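Two-component sensor histidine kinase (Nostoc sp., PDB 3OLO) probably acts as the PAS sensory domain of a histidine kinase, passing an input signal to a module that phosphorylates itself on histidine. Local coordinates at residues 78-83 against 94-99; 18-23 against 38-43; 45-50 against 85-90; 26-31 against 107-112. One frame throughout, in Å; residues are numbered along the deposited sequence.

Contact 1. Residues 78-83 against 94-99; sequences NYTFKT and LVEMSL
The shortest approach is the salt bridge in which Lys82 NZ lies 2.5 Å from Glu96 OE2, on the anti lone pair of that oxygen. Both side chains rise from one sheet face and lie side by side; Glu96 is extended, with CG anti to its backbone N (chi1 170°), whereas Lys82 bends at chi2 (-83°) to bring its ammonium back over its neighbour. Thr80 stands beside them: its CG2 packs 3.5 Å from Glu96 CG, and its OG1 meets Ser98 OG at 2.6 Å in a hydrogen bond whose direction stays open. On the other face the side chains are mostly apolar. Leu99 CD1 reaches Phe81 CE1 at 3.4 Å, and the selenium of selenomethionine Met97 sits obliquely 5.0 Å from the centroid of the Phe81 ring, a Met-aromatic contact. Thr83 CG2 packs 3.9 Å from Val95 CG2, while its OG1 bonds to Asp62. Between the two faces, paired backbone bonds join Tyr79 to Leu99, Phe81 to Met97 and Thr83 to Val95, with Phe81 O accepting from Met97 N at 2.9 Å. This antiparallel hairpin, strands 78-86 and 92-104, closes one edge of the PAS sheet within the chain. Further out, Arg115 of strand 107-116 takes Glu96 OE1, and His68 meets the Phe81 ring edge-to-face. An alanine in place of Glu96 removes the carboxylate that Lys82 and Arg115 share, which would probably loosen the tie between the three strands. With one oxygen for each cation, the carboxylate is likely to stay ionised and joins three successive strands electrostatically.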
loop_
_atom_site.group_PDB
_atom_site.type_symbol
_atom_site.label_atom_id
_atom_site.label_comp_id
_atom_site.label_asym_id
_atom_site.label_seq_id
_atom_site.Cartn_x
_atom_site.Cartn_y
_atom_site.Cartn_z
ATOM N N ASN A 78 4.059 -14.415 10.602
ATOM C CA ASN A 78 2.973 -13.456 10.468
ATOM C C ASN A 78 2.377 -13.270 11.856
ATOM O O ASN A 78 1.998 -14.243 12.497
ATOM C CB ASN A 78 1.911 -13.959 9.493
ATOM C CG ASN A 78 2.503 -14.444 8.185
ATOM O OD1 ASN A 78 2.832 -13.645 7.314
ATOM N ND2 ASN A 78 2.642 -15.762 8.041
ATOM N N TYR A 79 2.305 -12.029 12.324
ATOM C CA TYR A 79 1.935 -11.770 13.711
ATOM C C TYR A 79 1.437 -10.332 13.896
ATOM O O TYR A 79 1.940 -9.410 13.259
ATOM C CB TYR A 79 3.152 -12.041 14.592
ATOM C CG TYR A 79 2.851 -12.188 16.062
ATOM C CD1 TYR A 79 1.998 -13.183 16.521
ATOM C CD2 TYR A 79 3.447 -11.347 16.999
ATOM C CE1 TYR A 79 1.735 -13.326 17.877
ATOM C CE2 TYR A 79 3.194 -11.484 18.355
ATOM C CZ TYR A 79 2.338 -12.470 18.788
ATOM O OH TYR A 79 2.085 -12.606 20.131
ATOM N N THR A 80 0.446 -10.153 14.767
ATOM C CA THR A 80 -0.132 -8.838 15.056
ATOM C C THR A 80 -0.140 -8.654 16.568
ATOM O O THR A 80 -0.530 -9.571 17.293
ATOM C CB THR A 80 -1.595 -8.706 14.516
ATOM O OG1 THR A 80 -1.593 -8.707 13.086
ATOM C CG2 THR A 80 -2.257 -7.406 14.996
ATOM N N PHE A 81 0.291 -7.487 17.049
ATOM C CA PHE A 81 0.313 -7.222 18.488
ATOM C C PHE A 81 0.402 -5.720 18.790
ATOM O O PHE A 81 0.694 -4.922 17.903
ATOM C CB PHE A 81 1.487 -7.957 19.140
ATOM C CG PHE A 81 2.830 -7.450 18.705
ATOM C CD1 PHE A 81 3.429 -7.935 17.558
ATOM C CD2 PHE A 81 3.490 -6.480 19.437
ATOM C CE1 PHE A 81 4.666 -7.468 17.153
ATOM C CE2 PHE A 81 4.724 -6.005 19.034
ATOM C CZ PHE A 81 5.313 -6.501 17.890
ATOM N N LYS A 82 0.153 -5.344 20.045
ATOM C CA LYS A 82 0.148 -3.936 20.443
ATOM C C LYS A 82 1.480 -3.530 21.035
ATOM O O LYS A 82 2.101 -4.287 21.778
ATOM C CB LYS A 82 -0.898 -3.663 21.527
ATOM C CG LYS A 82 -2.266 -4.208 21.257
ATOM C CD LYS A 82 -3.081 -3.286 20.376
ATOM C CE LYS A 82 -4.223 -4.052 19.747
ATOM N NZ LYS A 82 -3.679 -5.113 18.861
ATOM N N THR A 83 1.904 -2.312 20.738
ATOM C CA THR A 83 2.973 -1.714 21.505
ATOM C C THR A 83 2.728 -0.212 21.600
ATOM O O THR A 83 1.742 0.287 21.070
ATOM C CB THR A 83 4.325 -2.029 20.877
ATOM O OG1 THR A 83 5.369 -1.749 21.819
ATOM C CG2 THR A 83 4.521 -1.227 19.592
ATOM N N LEU A 94 -0.602 4.166 21.880
ATOM C CA LEU A 94 -0.724 2.744 21.591
ATOM C C LEU A 94 -0.991 2.522 20.107
ATOM O O LEU A 94 -1.777 3.246 19.497
ATOM C CB LEU A 94 -1.862 2.153 22.404
ATOM C CG LEU A 94 -1.981 0.636 22.416
ATOM C CD1 LEU A 94 -0.761 -0.001 23.069
ATOM C CD2 LEU A 94 -3.255 0.244 23.142
ATOM N N VAL A 95 -0.323 1.524 19.535
ATOM C CA VAL A 95 -0.564 1.096 18.160
ATOM C C VAL A 95 -0.703 -0.426 18.093
ATOM O O VAL A 95 -0.383 -1.139 19.045
ATOM C CB VAL A 95 0.587 1.510 17.217
ATOM C CG1 VAL A 95 0.813 3.008 17.265
ATOM C CG2 VAL A 95 1.872 0.788 17.590
ATOM N N GLU A 96 -1.183 -0.903 16.952
ATOM C CA GLU A 96 -1.264 -2.324 16.654
ATOM C C GLU A 96 -0.447 -2.557 15.392
ATOM O O GLU A 96 -0.754 -2.001 14.335
ATOM C CB GLU A 96 -2.726 -2.733 16.454
ATOM C CG GLU A 96 -2.935 -4.135 15.916
ATOM C CD GLU A 96 -4.414 -4.473 15.762
ATOM O OE1 GLU A 96 -4.937 -4.360 14.639
ATOM O OE2 GLU A 96 -5.063 -4.846 16.759
HETATM N N MSE A 97 0.621 -3.339 15.516
HETATM C CA MSE A 97 1.496 -3.645 14.388
HETATM C C MSE A 97 1.164 -5.017 13.837
HETATM O O MSE A 97 1.005 -5.962 14.603
HETATM C CB MSE A 97 2.960 -3.699 14.834
HETATM C CG MSE A 97 3.618 -2.413 15.180
HETATM SE SE MSE A 97 5.448 -2.773 15.862
HETATM C CE MSE A 97 6.367 -3.214 14.226
ATOM N N SER A 98 1.093 -5.126 12.513
ATOM C CA SER A 98 1.007 -6.416 11.830
ATOM C C SER A 98 2.271 -6.623 11.006
ATOM O O SER A 98 2.635 -5.785 10.186
ATOM C CB SER A 98 -0.218 -6.473 10.924
ATOM O OG SER A 98 -1.402 -6.560 11.692
ATOM N N LEU A 99 2.961 -7.726 11.250
ATOM C CA LEU A 99 4.212 -7.998 10.570
ATOM C C LEU A 99 4.073 -9.210 9.681
ATOM O O LEU A 99 3.442 -10.190 10.066
ATOM C CB LEU A 99 5.307 -8.309 11.567
ATOM C CG LEU A 99 5.680 -7.219 12.547
ATOM C CD1 LEU A 99 4.833 -7.335 13.806
ATOM C CD2 LEU A 99 7.153 -7.364 12.850
#

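Contact 2. Residues 18-23 against 38-43; sequences LINNAV and VNDATC
Asn39 spends both ends of its amide here. With CG in the crowded position between its backbone N and carbonyl carbon (chi1 79°), ND2 points at helix 8-21 and gives a fairly straight bond (160°) to Ile19 O at 2.9 Å; the donor lies above the carbonyl plane, though the acceptor is close to the amide plane of Asn39. Glu24 O is a further acceptor for ND2. Asn39 OD1 takes Thr42 N at 3.0 Å, the N-cap bond of helix 40-46, and also accepts from Ser26 N. The next amide, Asp40 N, is held by Asn20 OD1 at 3.0 Å, in plane and on a lone pair, but bent at the hydrogen (137°). In the PAS fold seen here, these bonds fasten the helix that leads into the first strand to the start of the helix that follows the second. The second amide of the helix, Ala41 N, gives to a bridging water at 3.0 Å; that water reaches Ala22 O at 2.5 Å and, more weakly, Asn20 O, with more acceptors around it than it has protons. Ala41 CB packs 3.3 Å from Val23 O. The Asp40 and Asn20 side chains cross at about a right angle, their flat ends only modestly tilted against each other, and Asp40 OD1 is paired with Arg50 in a salt bridge. Ile19 packs on Ile19 of the second subunit, and Phe113 of that subunit touches Ala22.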
loop_
_atom_site.group_PDB
_atom_site.type_symbol
_atom_site.label_atom_id
_atom_site.label_comp_id
_atom_site.label_asym_id
_atom_site.label_seq_id
_atom_site.Cartn_x
_atom_site.Cartn_y
_atom_site.Cartn_z
ATOM N N LEU A 18 1.186 4.190 -4.963
ATOM C CA LEU A 18 0.064 3.595 -4.239
ATOM C C LEU A 18 0.279 3.571 -2.730
ATOM O O LEU A 18 -0.572 4.027 -1.968
ATOM C CB LEU A 18 -0.172 2.150 -4.712
ATOM C CG LEU A 18 -1.040 1.987 -5.953
ATOM C CD1 LEU A 18 -0.930 0.576 -6.511
ATOM C CD2 LEU A 18 -2.492 2.345 -5.633
ATOM N N ILE A 19 1.400 3.024 -2.272
ATOM C CA ILE A 19 1.550 2.828 -0.827
ATOM C C ILE A 19 1.692 4.171 -0.120
ATOM O O ILE A 19 1.356 4.302 1.044
ATOM C CB ILE A 19 2.746 1.933 -0.459
ATOM C CG1 ILE A 19 2.594 1.424 0.981
ATOM C CG2 ILE A 19 4.037 2.682 -0.618
ATOM C CD1 ILE A 19 1.452 0.391 1.144
ATOM N N ASN A 20 2.185 5.175 -0.826
ATOM C CA ASN A 20 2.340 6.484 -0.218
ATOM C C ASN A 20 1.043 7.250 -0.175
ATOM O O ASN A 20 0.918 8.207 0.563
ATOM C CB ASN A 20 3.433 7.263 -0.924
ATOM C CG ASN A 20 4.790 6.806 -0.491
ATOM O OD1 ASN A 20 5.062 6.716 0.708
ATOM N ND2 ASN A 20 5.636 6.467 -1.441
ATOM N N ASN A 21 0.065 6.809 -0.954
ATOM C CA ASN A 21 -1.251 7.410 -0.870
ATOM C C ASN A 21 -2.165 6.642 0.065
ATOM O O ASN A 21 -3.236 7.122 0.420
ATOM C CB ASN A 21 -1.859 7.564 -2.261
ATOM C CG ASN A 21 -1.370 8.824 -2.948
ATOM O OD1 ASN A 21 -1.824 9.921 -2.629
ATOM N ND2 ASN A 21 -0.410 8.683 -3.855
ATOM N N ALA A 22 -1.734 5.459 0.488
ATOM C CA ALA A 22 -2.514 4.692 1.446
ATOM C C ALA A 22 -2.575 5.412 2.792
ATOM O O ALA A 22 -1.573 5.895 3.313
ATOM C CB ALA A 22 -1.935 3.308 1.623
ATOM N N VAL A 23 -3.772 5.459 3.350
ATOM C CA VAL A 23 -4.010 6.043 4.658
ATOM C C VAL A 23 -3.250 5.343 5.799
ATOM O O VAL A 23 -2.878 5.972 6.787
ATOM C CB VAL A 23 -5.530 6.022 4.954
ATOM C CG1 VAL A 23 -5.805 6.106 6.435
ATOM C CG2 VAL A 23 -6.229 7.152 4.205
ATOM N N VAL A 38 9.626 3.669 4.194
ATOM C CA VAL A 38 8.476 4.136 4.965
ATOM C C VAL A 38 7.550 4.881 4.040
ATOM O O VAL A 38 8.029 5.587 3.157
ATOM C CB VAL A 38 8.893 5.105 6.121
ATOM C CG1 VAL A 38 9.681 4.364 7.174
ATOM C CG2 VAL A 38 9.705 6.305 5.582
ATOM N N ASN A 39 6.234 4.734 4.235
ATOM C CA ASN A 39 5.264 5.518 3.469
ATOM C C ASN A 39 4.903 6.812 4.195
ATOM O O ASN A 39 5.196 6.967 5.377
ATOM C CB ASN A 39 4.011 4.694 3.098
ATOM C CG ASN A 39 3.005 4.556 4.242
ATOM O OD1 ASN A 39 3.322 4.766 5.405
ATOM N ND2 ASN A 39 1.774 4.169 3.899
ATOM N N ASP A 40 4.293 7.747 3.473
ATOM C CA ASP A 40 3.963 9.055 4.030
ATOM C C ASP A 40 3.182 8.950 5.353
ATOM O O ASP A 40 3.446 9.703 6.290
ATOM C CB ASP A 40 3.177 9.891 3.008
ATOM C CG ASP A 40 3.995 10.241 1.760
ATOM O OD1 ASP A 40 5.223 10.032 1.743
ATOM O OD2 ASP A 40 3.404 10.747 0.786
ATOM N N ALA A 41 2.226 8.028 5.439
ATOM C CA ALA A 41 1.439 7.888 6.667
ATOM C C ALA A 41 2.329 7.545 7.877
ATOM O O ALA A 41 2.069 7.999 8.990
ATOM C CB ALA A 41 0.318 6.842 6.496
ATOM N N THR A 42 3.376 6.750 7.663
ATOM C CA THR A 42 4.341 6.463 8.725
ATOM C C THR A 42 5.119 7.712 9.178
ATOM O O THR A 42 5.358 7.902 10.365
ATOM C CB THR A 42 5.356 5.390 8.281
ATOM O OG1 THR A 42 4.686 4.139 8.129
ATOM C CG2 THR A 42 6.462 5.223 9.323
ATOM N N CYS A 43 5.531 8.550 8.234
ATOM C CA CYS A 43 6.182 9.806 8.594
ATOM C C CYS A 43 5.226 10.660 9.425
ATOM O O CYS A 43 5.606 11.183 10.465
ATOM C CB CYS A 43 6.641 10.543 7.341
ATOM S SG CYS A 43 7.715 9.512 6.318
HETATM O O HOH W 1 0.711 6.964 3.020
#

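Contact 3. Residues 45-50 against 85-90; sequences MTEYSR and YRSQSG
Positive phi at Glu47 (72°) ends helix 40-46 and turns this side chain toward the 85-90 turn; with CG anti to its carbonyl carbon (chi1 -54°) and the chain extended beyond, OE1 arrives among three donors. Ser89 OG meets Glu47 OE1 at 2.6 Å on the syn lone pair, Ser87 OG at 2.6 Å from well above the carboxylate plane, and Ser89 N at 3.2 Å, also from above. OE2 pairs with Arg91, so the carboxylate is probably held ionised. The acceptor sits against a type I beta turn, Ser87 to Gly90, in the hairpin between strands 78-86 and 92-104, and thereby ties the exit of a PAS helix to the sheet edge. Gln88 grips the backbone twice: its N bonds to Thr46 O at 2.8 Å, nearly along the C=O axis, and its NE2 to Glu47 O at 2.8 Å, while OE1 accepts from Gln52. Gln88 CB stands over the centre of the Tyr48 ring, 3.5 Å from the centroid (CH-pi), and the Gln88 amide stacks on that ring, the planes 28° apart. A water bridges Tyr48 OH and Arg86 O. On the inner side, the CE of selenomethionine Met45 touches the Tyr85 ring edge, 3.6 Å from CE2.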
loop_
_atom_site.group_PDB
_atom_site.type_symbol
_atom_site.label_atom_id
_atom_site.label_comp_id
_atom_site.label_asym_id
_atom_site.label_seq_id
_atom_site.Cartn_x
_atom_site.Cartn_y
_atom_site.Cartn_z
HETATM N N MSE A 45 2.684 9.701 11.317
HETATM C CA MSE A 45 2.371 9.113 12.616
HETATM C C MSE A 45 3.532 9.257 13.598
HETATM O O MSE A 45 3.349 9.608 14.769
HETATM C CB MSE A 45 2.034 7.632 12.452
HETATM C CG MSE A 45 1.780 6.917 13.761
HETATM SE SE MSE A 45 1.421 4.995 13.480
HETATM C CE MSE A 45 3.151 4.432 12.850
ATOM N N THR A 46 4.730 8.966 13.124
ATOM C CA THR A 46 5.905 9.016 13.979
ATOM C C THR A 46 6.450 10.448 14.097
ATOM O O THR A 46 7.221 10.744 15.004
ATOM C CB THR A 46 7.016 8.149 13.406
ATOM O OG1 THR A 46 7.447 8.717 12.157
ATOM C CG2 THR A 46 6.532 6.725 13.183
ATOM N N GLU A 47 6.060 11.306 13.154
ATOM C CA GLU A 47 6.423 12.730 13.132
ATOM C C GLU A 47 7.876 12.965 12.767
ATOM O O GLU A 47 8.393 14.056 12.949
ATOM C CB GLU A 47 6.082 13.418 14.460
ATOM C CG GLU A 47 4.630 13.214 14.831
ATOM C CD GLU A 47 4.218 13.992 16.037
ATOM O OE1 GLU A 47 4.935 13.916 17.057
ATOM O OE2 GLU A 47 3.178 14.680 15.964
ATOM N N TYR A 48 8.513 11.936 12.224
ATOM C CA TYR A 48 9.857 12.060 11.686
ATOM C C TYR A 48 9.805 12.186 10.178
ATOM O O TYR A 48 8.902 11.669 9.537
ATOM C CB TYR A 48 10.673 10.834 12.049
ATOM C CG TYR A 48 11.030 10.774 13.502
ATOM C CD1 TYR A 48 12.155 11.426 13.982
ATOM C CD2 TYR A 48 10.246 10.056 14.396
ATOM C CE1 TYR A 48 12.486 11.374 15.315
ATOM C CE2 TYR A 48 10.570 9.995 15.725
ATOM C CZ TYR A 48 11.689 10.660 16.178
ATOM O OH TYR A 48 11.999 10.595 17.490
ATOM N N SER A 49 10.778 12.882 9.613
ATOM C CA SER A 49 10.854 13.017 8.174
ATOM C C SER A 49 11.331 11.690 7.614
ATOM O O SER A 49 11.863 10.851 8.348
ATOM C CB SER A 49 11.839 14.118 7.795
ATOM O OG SER A 49 13.167 13.644 7.937
ATOM N N ARG A 50 11.145 11.501 6.316
ATOM C CA ARG A 50 11.509 10.246 5.687
ATOM C C ARG A 50 13.006 10.046 5.816
ATOM O O ARG A 50 13.462 8.957 6.108
ATOM C CB ARG A 50 11.112 10.221 4.212
ATOM C CG ARG A 50 11.684 9.006 3.464
ATOM C CD ARG A 50 11.035 8.763 2.104
ATOM N NE ARG A 50 9.709 8.166 2.218
ATOM C CZ ARG A 50 8.564 8.833 2.107
ATOM N NH1 ARG A 50 8.563 10.139 1.882
ATOM N NH2 ARG A 50 7.415 8.189 2.216
ATOM N N TYR A 85 4.271 3.578 20.740
ATOM C CA TYR A 85 5.252 4.352 19.995
ATOM C C TYR A 85 5.456 5.730 20.608
ATOM O O TYR A 85 4.527 6.305 21.179
ATOM C CB TYR A 85 4.767 4.568 18.563
ATOM C CG TYR A 85 4.953 3.398 17.620
ATOM C CD1 TYR A 85 5.406 2.160 18.066
ATOM C CD2 TYR A 85 4.689 3.546 16.267
ATOM C CE1 TYR A 85 5.574 1.092 17.178
ATOM C CE2 TYR A 85 4.863 2.497 15.379
ATOM C CZ TYR A 85 5.308 1.275 15.837
ATOM O OH TYR A 85 5.469 0.234 14.940
ATOM N N ARG A 86 6.674 6.255 20.498
ATOM C CA ARG A 86 6.936 7.644 20.840
ATOM C C ARG A 86 7.278 8.400 19.575
ATOM O O ARG A 86 8.153 7.989 18.812
ATOM C CB ARG A 86 8.082 7.785 21.835
ATOM C CG ARG A 86 8.403 9.242 22.148
ATOM C CD ARG A 86 9.640 9.390 23.008
ATOM N NE ARG A 86 9.470 8.780 24.323
ATOM C CZ ARG A 86 10.146 7.723 24.764
ATOM N NH1 ARG A 86 11.063 7.141 24.001
ATOM N NH2 ARG A 86 9.915 7.258 25.986
ATOM N N SER A 87 6.579 9.507 19.359
ATOM C CA SER A 87 6.759 10.292 18.150
ATOM C C SER A 87 7.837 11.334 18.394
ATOM O O SER A 87 8.262 11.543 19.529
ATOM C CB SER A 87 5.455 10.968 17.755
ATOM O OG SER A 87 5.077 11.927 18.721
ATOM N N GLN A 88 8.265 11.998 17.330
ATOM C CA GLN A 88 9.328 12.971 17.450
ATOM C C GLN A 88 8.983 14.098 18.435
ATOM O O GLN A 88 9.856 14.574 19.158
ATOM C CB GLN A 88 9.699 13.547 16.089
ATOM C CG GLN A 88 10.777 14.613 16.242
ATOM C CD GLN A 88 11.618 14.804 15.011
ATOM O OE1 GLN A 88 12.830 14.941 15.107
ATOM N NE2 GLN A 88 10.980 14.830 13.841
ATOM N N SER A 89 7.725 14.524 18.492
ATOM C CA SER A 89 7.364 15.577 19.444
ATOM C C SER A 89 7.073 15.034 20.848
ATOM O O SER A 89 6.606 15.759 21.724
ATOM C CB SER A 89 6.172 16.379 18.931
ATOM O OG SER A 89 4.991 15.612 18.979
ATOM N N GLY A 90 7.346 13.754 21.059
ATOM C CA GLY A 90 7.228 13.166 22.379
ATOM C C GLY A 90 5.849 12.625 22.707
ATOM O O GLY A 90 5.547 12.389 23.868
HETATM O O HOH W 2 10.945 8.506 19.003
#

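Contact 4. Residues 26-31 against 107-112; sequences SFCLGD and RRFSCV
Four backbone hydrogen bonds join the antiparallel strands, two between Phe27 and Val112 and two between Leu29 and Ser110; the shortest runs from Val112 N to Phe27 O at 2.8 Å. Apolar contact comes next. Phe27 takes the crowded chi1 (58°), which lays its ring alongside Val112: Val112 CB stands over one face, 3.8 Å from the centroid (CH-pi), and Val112 CG1 reaches Phe27 CZ at 3.3 Å. An alanine in place of Phe27 takes away the ring that covers Val112, which would probably loosen the packing on this face of the sheet. Leu29 CD1 adds a contact with Val112 CG2 at 3.9 Å. On the opposite face are the sulfurs: Cys28 SG lies 4.1 Å from Cys111 SG, too far for a disulfide, and obliquely near the Phe109 ring. At the far end a water joins Gly30 O to Ser110 OG, and the Arg107 guanidinium packs one face over Gly30 CA. The pair occupies the middle of the five-stranded PAS sheet, between strands 35-38 and 92-104; Tyr17 and Phe14 of the second subunit meet Phe109 edge-to-face, and Leu18 of that subunit packs on both cysteines.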
loop_
_atom_site.group_PDB
_atom_site.type_symbol
_atom_site.label_atom_id
_atom_site.label_comp_id
_atom_site.label_asym_id
_atom_site.label_seq_id
_atom_site.Cartn_x
_atom_site.Cartn_y
_atom_site.Cartn_z
ATOM N N SER A 26 2.545 2.178 6.807
ATOM C CA SER A 26 3.148 0.953 6.303
ATOM C C SER A 26 4.643 1.177 6.181
ATOM O O SER A 26 5.075 2.239 5.725
ATOM C CB SER A 26 2.610 0.622 4.905
ATOM O OG SER A 26 1.194 0.653 4.852
ATOM N N PHE A 27 5.447 0.185 6.553
ATOM C CA PHE A 27 6.891 0.332 6.373
ATOM C C PHE A 27 7.609 -1.001 6.376
ATOM O O PHE A 27 7.038 -2.016 6.759
ATOM C CB PHE A 27 7.483 1.255 7.442
ATOM C CG PHE A 27 7.236 0.799 8.854
ATOM C CD1 PHE A 27 8.039 -0.166 9.438
ATOM C CD2 PHE A 27 6.206 1.352 9.604
ATOM C CE1 PHE A 27 7.820 -0.578 10.757
ATOM C CE2 PHE A 27 5.977 0.950 10.913
ATOM C CZ PHE A 27 6.780 -0.019 11.490
ATOM N N CYS A 28 8.860 -0.990 5.924
ATOM C CA CYS A 28 9.680 -2.198 5.903
ATOM C C CYS A 28 10.870 -2.057 6.845
ATOM O O CYS A 28 11.502 -1.018 6.877
ATOM C CB CYS A 28 10.179 -2.480 4.488
ATOM S SG CYS A 28 8.883 -3.015 3.353
ATOM N N LEU A 29 11.139 -3.111 7.609
ATOM C CA LEU A 29 12.293 -3.196 8.490
ATOM C C LEU A 29 13.250 -4.260 7.974
ATOM O O LEU A 29 12.808 -5.301 7.503
ATOM C CB LEU A 29 11.848 -3.606 9.890
ATOM C CG LEU A 29 10.826 -2.697 10.558
ATOM C CD1 LEU A 29 10.279 -3.351 11.829
ATOM C CD2 LEU A 29 11.465 -1.352 10.856
ATOM N N GLY A 30 14.552 -4.001 8.075
ATOM C CA GLY A 30 15.570 -4.991 7.764
ATOM C C GLY A 30 15.762 -5.960 8.919
ATOM O O GLY A 30 15.056 -5.897 9.922
ATOM N N ASP A 31 16.734 -6.851 8.794
ATOM C CA ASP A 31 16.859 -7.951 9.738
ATOM C C ASP A 31 17.250 -7.457 11.139
ATOM O O ASP A 31 17.028 -8.152 12.129
ATOM C CB ASP A 31 17.857 -8.992 9.209
ATOM C CG ASP A 31 17.585 -10.399 9.740
ATOM O OD1 ASP A 31 16.404 -10.789 9.874
ATOM O OD2 ASP A 31 18.562 -11.120 10.025
ATOM N N ARG A 107 18.157 -10.769 1.293
ATOM C CA ARG A 107 17.627 -9.867 2.310
ATOM C C ARG A 107 16.372 -10.446 2.935
ATOM O O ARG A 107 15.399 -10.703 2.242
ATOM C CB ARG A 107 17.285 -8.507 1.700
ATOM C CG ARG A 107 18.138 -7.370 2.212
ATOM C CD ARG A 107 17.307 -6.330 2.948
ATOM N NE ARG A 107 18.115 -5.574 3.906
ATOM C CZ ARG A 107 18.333 -5.946 5.168
ATOM N NH1 ARG A 107 19.090 -5.188 5.951
ATOM N NH2 ARG A 107 17.802 -7.068 5.649
ATOM N N ARG A 108 16.397 -10.659 4.244
ATOM C CA ARG A 108 15.172 -10.922 4.972
ATOM C C ARG A 108 14.708 -9.592 5.556
ATOM O O ARG A 108 15.509 -8.813 6.073
ATOM C CB ARG A 108 15.387 -11.963 6.070
ATOM C CG ARG A 108 14.099 -12.413 6.753
ATOM C CD ARG A 108 14.292 -13.731 7.480
ATOM N NE ARG A 108 13.179 -14.043 8.373
ATOM C CZ ARG A 108 12.063 -14.664 7.997
ATOM N NH1 ARG A 108 11.106 -14.908 8.885
ATOM N NH2 ARG A 108 11.895 -15.036 6.734
ATOM N N PHE A 109 13.416 -9.318 5.451
ATOM C CA PHE A 109 12.877 -8.060 5.952
ATOM C C PHE A 109 11.423 -8.275 6.297
ATOM O O PHE A 109 10.867 -9.314 5.995
ATOM C CB PHE A 109 13.016 -6.960 4.905
ATOM C CG PHE A 109 12.307 -7.261 3.616
ATOM C CD1 PHE A 109 12.856 -8.131 2.696
ATOM C CD2 PHE A 109 11.095 -6.667 3.328
ATOM C CE1 PHE A 109 12.201 -8.406 1.506
ATOM C CE2 PHE A 109 10.440 -6.933 2.146
ATOM C CZ PHE A 109 10.992 -7.806 1.232
ATOM N N SER A 110 10.806 -7.312 6.958
ATOM C CA SER A 110 9.402 -7.461 7.270
ATOM C C SER A 110 8.625 -6.288 6.722
ATOM O O SER A 110 9.131 -5.179 6.638
ATOM C CB SER A 110 9.182 -7.616 8.774
ATOM O OG SER A 110 9.721 -6.521 9.470
ATOM N N CYS A 111 7.412 -6.586 6.282
ATOM C CA CYS A 111 6.415 -5.589 5.976
ATOM C C CYS A 111 5.606 -5.386 7.231
ATOM O O CYS A 111 5.173 -6.345 7.868
ATOM C CB CYS A 111 5.508 -6.081 4.851
ATOM S SG CYS A 111 6.353 -6.202 3.271
ATOM N N VAL A 112 5.393 -4.132 7.580
ATOM C CA VAL A 112 4.713 -3.801 8.806
ATOM C C VAL A 112 3.571 -2.850 8.487
ATOM O O VAL A 112 3.770 -1.856 7.799
ATOM C CB VAL A 112 5.697 -3.139 9.788
ATOM C CG1 VAL A 112 5.008 -2.759 11.075
ATOM C CG2 VAL A 112 6.853 -4.075 10.065
HETATM O O HOH W 3 12.484 -7.319 10.316
#

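From the N terminus, contact 2 opens on helix 8-21, and contact 4 opens on strand 25-29 before residues 38-43 close contact 2, so these two cross; Asn39 and Thr42 reach back to Ser26. Helix 40-46 then carries on into contact 3, with Arg50 returning to Asp40. Contact 1 opens on strand 78-86, the end of that strand and the turn after it close contact 3 at 85-90, and 94-99 closes contact 1, so this second pair also crosses. Strand 107-116 finally closes contact 4 around both contacts 1 and 3. Met97 packs on Tyr85 and Val112, joining contacts 1, 3 and 4 on one sheet face, while contacts 2 and 4 both touch the second subunit.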